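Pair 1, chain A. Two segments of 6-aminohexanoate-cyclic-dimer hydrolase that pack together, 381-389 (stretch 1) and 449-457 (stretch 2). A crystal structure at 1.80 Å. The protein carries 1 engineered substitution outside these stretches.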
# COMPACT_ATOMS: atom_id res chain seq x y z
N TRP A 381 2.13 19.35 -17.37
CA TRP A 381 1.10 18.36 -17.08
C TRP A 381 0.83 18.32 -15.58
O TRP A 381 1.74 18.46 -14.77
CB TRP A 381 1.53 16.99 -17.57
CG TRP A 381 1.74 16.95 -19.04
CD1 TRP A 381 2.89 17.22 -19.71
CD2 TRP A 381 0.75 16.66 -20.04
NE1 TRP A 381 2.69 17.10 -21.07
CE2 TRP A 381 1.38 16.76 -21.29
CE3 TRP A 381 -0.61 16.32 -19.99
CZ2 TRP A 381 0.71 16.53 -22.50
CZ3 TRP A 381 -1.29 16.09 -21.18
CH2 TRP A 381 -0.63 16.20 -22.42
N ASP A 382 -0.44 18.12 -15.22
CA ASP A 382 -0.87 18.07 -13.83
C ASP A 382 -1.06 16.65 -13.30
O ASP A 382 -0.65 16.34 -12.18
CB ASP A 382 -2.19 18.81 -13.65
CG ASP A 382 -2.07 20.29 -13.92
OD1 ASP A 382 -1.33 20.97 -13.17
OD2 ASP A 382 -2.71 20.77 -14.88
N LEU A 383 -1.69 15.81 -14.10
CA LEU A 383 -1.99 14.44 -13.68
C LEU A 383 -1.82 13.40 -14.77
O LEU A 383 -2.02 13.67 -15.96
CB LEU A 383 -3.44 14.34 -13.21
CG LEU A 383 -3.97 15.18 -12.05
CD1 LEU A 383 -5.48 15.05 -11.98
CD2 LEU A 383 -3.35 14.72 -10.75
N LEU A 384 -1.46 12.19 -14.35
CA LEU A 384 -1.32 11.06 -15.26
C LEU A 384 -2.36 10.05 -14.78
O LEU A 384 -2.47 9.80 -13.58
CB LEU A 384 0.08 10.42 -15.15
CG LEU A 384 0.26 9.16 -16.01
CD1 LEU A 384 0.30 9.54 -17.48
CD2 LEU A 384 1.54 8.43 -15.62
N ILE A 385 -3.13 9.51 -15.72
CA ILE A 385 -4.14 8.51 -15.42
C ILE A 385 -3.67 7.23 -16.10
O ILE A 385 -3.36 7.24 -17.29
CB ILE A 385 -5.53 8.86 -16.01
CG1 ILE A 385 -5.90 10.31 -15.69
CG2 ILE A 385 -6.59 7.92 -15.45
CD1 ILE A 385 -5.94 10.63 -14.22
N LEU A 386 -3.61 6.13 -15.35
CA LEU A 386 -3.19 4.86 -15.93
C LEU A 386 -3.69 3.74 -15.03
O LEU A 386 -4.01 3.96 -13.87
CB LEU A 386 -1.66 4.80 -16.05
CG LEU A 386 -0.83 4.68 -14.76
CD1 LEU A 386 0.62 4.41 -15.14
CD2 LEU A 386 -0.93 5.95 -13.93
N PRO A 387 -3.78 2.51 -15.58
CA PRO A 387 -4.24 1.38 -14.76
C PRO A 387 -3.29 1.19 -13.59
O PRO A 387 -2.10 1.48 -13.72
CB PRO A 387 -4.20 0.20 -15.73
CG PRO A 387 -4.34 0.84 -17.08
CD PRO A 387 -3.52 2.09 -16.97
N THR A 388 -3.79 0.72 -12.45
CA THR A 388 -2.90 0.51 -11.31
C THR A 388 -2.05 -0.73 -11.60
O THR A 388 -0.84 -0.72 -11.41
CB THR A 388 -3.68 0.32 -10.00
OG1 THR A 388 -4.52 1.45 -9.78
CG2 THR A 388 -2.71 0.19 -8.82
N VAL A 389 -2.70 -1.81 -12.06
CA VAL A 389 -1.98 -3.04 -12.41
C VAL A 389 -2.15 -3.30 -13.90
O VAL A 389 -3.05 -2.74 -14.53
CB VAL A 389 -2.47 -4.25 -11.58
CG1 VAL A 389 -2.25 -3.98 -10.10
CG2 VAL A 389 -3.93 -4.54 -11.87
N ILE A 449 -10.62 -3.88 -10.55
CA ILE A 449 -9.56 -3.31 -11.38
C ILE A 449 -9.39 -1.86 -10.92
O ILE A 449 -10.32 -1.07 -11.01
CB ILE A 449 -9.92 -3.32 -12.89
CG1 ILE A 449 -9.97 -4.76 -13.41
CG2 ILE A 449 -8.91 -2.50 -13.69
CD1 ILE A 449 -10.31 -4.88 -14.90
N GLY A 450 -8.20 -1.52 -10.44
CA GLY A 450 -7.99 -0.15 -9.99
C GLY A 450 -7.50 0.79 -11.08
O GLY A 450 -6.89 0.37 -12.06
N VAL A 451 -7.82 2.07 -10.91
CA VAL A 451 -7.37 3.11 -11.84
C VAL A 451 -6.43 3.99 -11.01
O VAL A 451 -6.78 4.41 -9.89
CB VAL A 451 -8.55 3.93 -12.39
CG1 VAL A 451 -8.03 5.07 -13.25
CG2 VAL A 451 -9.45 3.03 -13.23
N GLN A 452 -5.25 4.25 -11.54
CA GLN A 452 -4.24 5.03 -10.83
C GLN A 452 -4.14 6.47 -11.31
O GLN A 452 -4.22 6.75 -12.51
CB GLN A 452 -2.86 4.35 -10.97
CG GLN A 452 -1.79 4.91 -10.04
CD GLN A 452 -0.44 4.21 -10.13
OE1 GLN A 452 0.40 4.35 -9.25
NE2 GLN A 452 -0.22 3.46 -11.22
N ILE A 453 -3.97 7.38 -10.37
CA ILE A 453 -3.83 8.80 -10.68
C ILE A 453 -2.54 9.25 -10.00
O ILE A 453 -2.33 8.95 -8.82
CB ILE A 453 -5.00 9.64 -10.12
CG1 ILE A 453 -6.33 8.94 -10.37
CG2 ILE A 453 -4.99 11.02 -10.75
CD1 ILE A 453 -6.62 8.68 -11.82
N VAL A 454 -1.69 9.97 -10.73
CA VAL A 454 -0.42 10.45 -10.19
C VAL A 454 -0.32 11.97 -10.36
O VAL A 454 -0.49 12.48 -11.46
CB VAL A 454 0.77 9.83 -10.95
CG1 VAL A 454 2.08 10.21 -10.26
CG2 VAL A 454 0.61 8.31 -11.03
N ALA A 455 -0.01 12.67 -9.27
CA ALA A 455 0.13 14.12 -9.30
C ALA A 455 1.59 14.51 -9.08
O ALA A 455 2.43 13.66 -8.78
CB ALA A 455 -0.76 14.76 -8.23
N ALA A 456 1.89 15.80 -9.21
CA ALA A 456 3.26 16.27 -9.02
C ALA A 456 3.69 16.07 -7.57
O ALA A 456 2.86 15.99 -6.66
CB ALA A 456 3.37 17.74 -9.41
N TYR A 457 5.01 16.00 -7.36
CA TYR A 457 5.59 15.83 -6.02
C TYR A 457 4.93 16.77 -5.01
O TYR A 457 4.91 17.99 -5.22
CB TYR A 457 7.09 16.13 -6.08
CG TYR A 457 7.91 15.61 -4.92
CD1 TYR A 457 8.44 14.32 -4.94
CD2 TYR A 457 8.16 16.41 -3.81
CE1 TYR A 457 9.20 13.84 -3.88
CE2 TYR A 457 8.93 15.93 -2.74
CZ TYR A 457 9.44 14.65 -2.78
OH TYR A 457 10.18 14.17 -1.73
O HOH W 1 -0.05 17.81 -9.96
O HOH W 2 -5.49 -1.92 -12.68

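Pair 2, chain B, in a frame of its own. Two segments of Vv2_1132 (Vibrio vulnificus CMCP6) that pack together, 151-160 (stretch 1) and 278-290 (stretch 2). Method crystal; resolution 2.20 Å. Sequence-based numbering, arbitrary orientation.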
# COMPACT_ATOMS: atom_id res chain seq x y z
N THR B 151 14.18 -15.02 -21.37
CA THR B 151 13.90 -16.43 -21.62
C THR B 151 14.44 -16.76 -23.01
O THR B 151 14.67 -15.86 -23.82
CB THR B 151 12.41 -16.77 -21.53
OG1 THR B 151 12.26 -18.18 -21.36
CG2 THR B 151 11.68 -16.35 -22.79
N ASP B 152 14.64 -18.05 -23.27
CA ASP B 152 15.31 -18.50 -24.48
C ASP B 152 14.37 -19.07 -25.54
O ASP B 152 14.58 -18.83 -26.73
CB ASP B 152 16.36 -19.54 -24.13
CG ASP B 152 17.36 -19.03 -23.12
OD1 ASP B 152 17.64 -19.74 -22.14
OD2 ASP B 152 17.84 -17.89 -23.31
N LEU B 153 13.36 -19.84 -25.14
CA LEU B 153 12.45 -20.46 -26.09
C LEU B 153 11.02 -20.34 -25.59
O LEU B 153 10.76 -20.34 -24.39
CB LEU B 153 12.77 -21.94 -26.34
CG LEU B 153 14.17 -22.27 -26.85
CD1 LEU B 153 14.48 -23.74 -26.64
CD2 LEU B 153 14.29 -21.90 -28.32
N LEU B 154 10.11 -20.25 -26.54
CA LEU B 154 8.69 -20.22 -26.25
C LEU B 154 8.01 -21.26 -27.13
O LEU B 154 8.18 -21.25 -28.35
CB LEU B 154 8.12 -18.82 -26.50
CG LEU B 154 6.61 -18.74 -26.70
CD1 LEU B 154 5.87 -18.81 -25.35
CD2 LEU B 154 6.23 -17.50 -27.49
N PHE B 155 7.28 -22.17 -26.51
CA PHE B 155 6.46 -23.14 -27.24
C PHE B 155 5.01 -22.71 -27.15
O PHE B 155 4.55 -22.32 -26.07
CB PHE B 155 6.64 -24.54 -26.66
CG PHE B 155 7.97 -25.13 -26.94
CD1 PHE B 155 9.05 -24.82 -26.13
CD2 PHE B 155 8.15 -25.98 -28.02
CE1 PHE B 155 10.30 -25.36 -26.39
CE2 PHE B 155 9.39 -26.51 -28.28
CZ PHE B 155 10.47 -26.20 -27.48
N THR B 156 4.29 -22.75 -28.27
CA THR B 156 2.92 -22.25 -28.28
C THR B 156 2.17 -22.82 -29.47
O THR B 156 2.76 -23.28 -30.45
CB THR B 156 2.88 -20.72 -28.32
OG1 THR B 156 1.55 -20.26 -28.05
CG2 THR B 156 3.34 -20.22 -29.68
N TYR B 157 0.84 -22.81 -29.36
CA TYR B 157 -0.05 -23.08 -30.49
C TYR B 157 -0.13 -21.84 -31.38
O TYR B 157 -0.05 -20.70 -30.90
CB TYR B 157 -1.45 -23.46 -30.00
CG TYR B 157 -1.55 -24.74 -29.16
CD1 TYR B 157 -1.33 -25.98 -29.73
CD2 TYR B 157 -1.90 -24.68 -27.81
CE1 TYR B 157 -1.42 -27.15 -28.99
CE2 TYR B 157 -2.00 -25.85 -27.05
CZ TYR B 157 -1.75 -27.08 -27.65
OH TYR B 157 -1.84 -28.25 -26.94
N ASN B 158 -0.31 -22.07 -32.68
CA ASN B 158 -0.22 -20.98 -33.66
C ASN B 158 -1.22 -19.88 -33.35
O ASN B 158 -2.29 -20.12 -32.79
CB ASN B 158 -0.45 -21.51 -35.08
CG ASN B 158 -1.84 -22.08 -35.25
OD1 ASN B 158 -2.83 -21.36 -35.19
ND2 ASN B 158 -1.92 -23.40 -35.45
N ILE B 159 -0.89 -18.66 -33.74
CA ILE B 159 -1.65 -17.48 -33.34
C ILE B 159 -2.35 -16.90 -34.56
O ILE B 159 -1.70 -16.49 -35.53
CB ILE B 159 -0.75 -16.42 -32.67
CG1 ILE B 159 0.30 -17.09 -31.77
CG2 ILE B 159 -1.59 -15.44 -31.86
CD1 ILE B 159 1.63 -17.33 -32.47
N SER B 160 -3.68 -16.88 -34.51
CA SER B 160 -4.49 -16.14 -35.47
C SER B 160 -4.68 -14.73 -34.93
O SER B 160 -5.26 -14.55 -33.85
CB SER B 160 -5.83 -16.84 -35.68
OG SER B 160 -6.37 -16.54 -36.96
N PRO B 278 -7.24 -29.26 -37.45
CA PRO B 278 -5.77 -29.20 -37.56
C PRO B 278 -5.19 -28.11 -36.67
O PRO B 278 -5.80 -27.06 -36.47
CB PRO B 278 -5.54 -28.87 -39.03
CG PRO B 278 -6.71 -28.03 -39.41
CD PRO B 278 -7.88 -28.64 -38.63
N ILE B 279 -3.97 -28.35 -36.20
CA ILE B 279 -3.34 -27.47 -35.23
C ILE B 279 -1.83 -27.64 -35.33
O ILE B 279 -1.34 -28.74 -35.60
CB ILE B 279 -3.89 -27.75 -33.81
CG1 ILE B 279 -4.07 -26.47 -33.05
CG2 ILE B 279 -3.02 -28.73 -33.03
CD1 ILE B 279 -4.91 -26.72 -31.85
N ASP B 280 -1.11 -26.54 -35.14
CA ASP B 280 0.35 -26.53 -35.21
C ASP B 280 0.91 -26.07 -33.88
O ASP B 280 0.34 -25.20 -33.22
CB ASP B 280 0.89 -25.60 -36.32
CG ASP B 280 0.08 -25.67 -37.61
OD1 ASP B 280 -0.20 -26.79 -38.09
OD2 ASP B 280 -0.25 -24.60 -38.15
N ILE B 281 2.04 -26.65 -33.49
CA ILE B 281 2.74 -26.26 -32.27
C ILE B 281 4.07 -25.65 -32.68
O ILE B 281 4.89 -26.31 -33.33
CB ILE B 281 2.94 -27.43 -31.31
CG1 ILE B 281 1.59 -27.82 -30.69
CG2 ILE B 281 3.93 -27.04 -30.24
CD1 ILE B 281 1.55 -29.24 -30.18
N LEU B 282 4.27 -24.39 -32.30
CA LEU B 282 5.40 -23.61 -32.77
C LEU B 282 6.41 -23.45 -31.65
O LEU B 282 6.06 -23.46 -30.47
CB LEU B 282 4.94 -22.23 -33.25
CG LEU B 282 3.83 -22.38 -34.29
CD1 LEU B 282 3.26 -21.04 -34.72
CD2 LEU B 282 4.39 -23.15 -35.48
N CYS B 283 7.68 -23.33 -32.04
CA CYS B 283 8.73 -22.89 -31.13
C CYS B 283 9.31 -21.59 -31.67
O CYS B 283 9.73 -21.52 -32.83
CB CYS B 283 9.81 -23.95 -30.98
SG CYS B 283 11.05 -23.45 -29.76
N TYR B 284 9.32 -20.56 -30.83
CA TYR B 284 9.85 -19.23 -31.13
C TYR B 284 11.16 -18.99 -30.41
O TYR B 284 11.36 -19.46 -29.28
CB TYR B 284 8.88 -18.14 -30.70
CG TYR B 284 7.70 -17.96 -31.59
CD1 TYR B 284 7.76 -17.10 -32.67
CD2 TYR B 284 6.50 -18.60 -31.31
CE1 TYR B 284 6.66 -16.90 -33.47
CE2 TYR B 284 5.39 -18.41 -32.11
CZ TYR B 284 5.48 -17.56 -33.20
OH TYR B 284 4.38 -17.37 -34.01
N ARG B 285 12.04 -18.20 -31.04
CA ARG B 285 13.28 -17.79 -30.41
C ARG B 285 13.65 -16.38 -30.84
O ARG B 285 13.08 -15.83 -31.78
CB ARG B 285 14.41 -18.78 -30.73
CG ARG B 285 15.11 -18.51 -32.04
CD ARG B 285 16.51 -19.13 -32.07
NE ARG B 285 16.90 -19.48 -33.43
CZ ARG B 285 17.92 -20.29 -33.74
NH1 ARG B 285 18.67 -20.83 -32.79
NH2 ARG B 285 18.17 -20.55 -35.02
N SER B 286 14.61 -15.79 -30.14
CA SER B 286 15.11 -14.46 -30.46
C SER B 286 16.19 -14.54 -31.53
O SER B 286 17.08 -15.39 -31.47
CB SER B 286 15.69 -13.76 -29.23
OG SER B 286 16.17 -12.48 -29.60
N THR B 287 16.12 -13.61 -32.49
CA THR B 287 17.15 -13.56 -33.53
C THR B 287 18.48 -13.06 -32.98
O THR B 287 19.54 -13.49 -33.46
CB THR B 287 16.68 -12.69 -34.69
OG1 THR B 287 16.29 -11.41 -34.20
CG2 THR B 287 15.47 -13.33 -35.39
N THR B 288 18.46 -12.19 -31.97
CA THR B 288 19.66 -11.63 -31.34
C THR B 288 20.20 -12.48 -30.18
O THR B 288 20.99 -11.97 -29.38
CB THR B 288 19.37 -10.22 -30.81
OG1 THR B 288 18.40 -10.27 -29.76
CG2 THR B 288 18.85 -9.32 -31.91
N ASN B 289 19.80 -13.74 -30.05
CA ASN B 289 20.23 -14.59 -28.94
C ASN B 289 21.03 -15.75 -29.52
O ASN B 289 20.47 -16.65 -30.16
CB ASN B 289 19.04 -15.10 -28.13
CG ASN B 289 19.45 -15.94 -26.93
OD1 ASN B 289 19.84 -17.10 -27.05
ND2 ASN B 289 19.33 -15.35 -25.74
N HIS B 290 22.34 -15.73 -29.31
CA HIS B 290 23.24 -16.76 -29.81
C HIS B 290 23.97 -17.39 -28.62
O HIS B 290 25.14 -17.12 -28.39
CB HIS B 290 24.22 -16.19 -30.86
CG HIS B 290 23.56 -15.35 -31.91
ND1 HIS B 290 23.44 -13.98 -31.79
CD2 HIS B 290 22.97 -15.69 -33.08
CE1 HIS B 290 22.81 -13.51 -32.86
NE2 HIS B 290 22.51 -14.52 -33.65
O HOH W 3 15.62 -16.50 -27.57

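Both pairs are two-stranded antiparallel ladders, their strands running at 158° in pair 1 and 161° in pair 2, and fourteen central residues superpose to 0.6 Å. The register is the same. Leu A384 N bonds to Val A454 O (3.1 Å) and Val A454 N to Leu A384 O (3.0 Å); at the matching positions Leu B154 N bonds to Tyr B284 O (3.1 Å) and Tyr B284 N to Leu B154 O (2.8 Å). Two residues on, Leu A386 and Gln A452 form the second such pair, as do Thr B156 and Leu B282. A fifth bond closes each ladder, from Thr A388 N to Gly A450 O and from Asn B158 N to Asp B280 O, at 3.1 and 3.2 Å. Because the backbone makes these bonds, the side chains may vary.

At the other end the strands are joined through water. In pair 1 a water donates to Asp A382 O (2.7 Å) and accepts from Ala A456 N (2.9 Å); in pair 2 one spans Asp B152 O and Ser B286 N at the same two distances. The water satisfies a carbonyl and an amide across the gap.

On the face carrying Ile A385 and Ile A453, pair 1 packs branched aliphatic chains, with the two CD1 atoms 3.2 Å apart. Their counterparts, Phe B155 and Cys B283, fill the space with a ring and a sulfur: Cys B283 SG lies over the ring face, 3.6 Å from Phe B155 CZ. A small, polarizable thiol suits a place beneath a broad aromatic surface. Leu A383 and Leu B153 match and share rotamers, each reaching across with CD2, to Ala A455 CB at 3.6 Å and to Arg B285 CB at 3.9 Å. Arginine can stand in for alanine here because its aliphatic base makes the contact while its end leads away.

The other face shows a redistribution of bulk. In pair 1 Leu A386 CD2 meets Val A454 CG2 at 4.0 Å; in pair 2 the shorter Thr B156 faces the larger Tyr B284, whose CE2 lies 3.7 Å from Thr B156 CG2, with the methyl at the ring edge.

Near the fifth bond the solutions part. Pro A387 lacks an amide hydrogen, but its non-hydrogen-bonded position demands none from this partner strand; Tyr B157 instead sends CE1 to within 3.5 Å of Ile B281 CG1. Gly A450 leaves room for Thr A388, since an ideal CB would sit 3.1 Å from Thr A388 OG1, whereas Asp B280 carries a side chain opposite Asn B158.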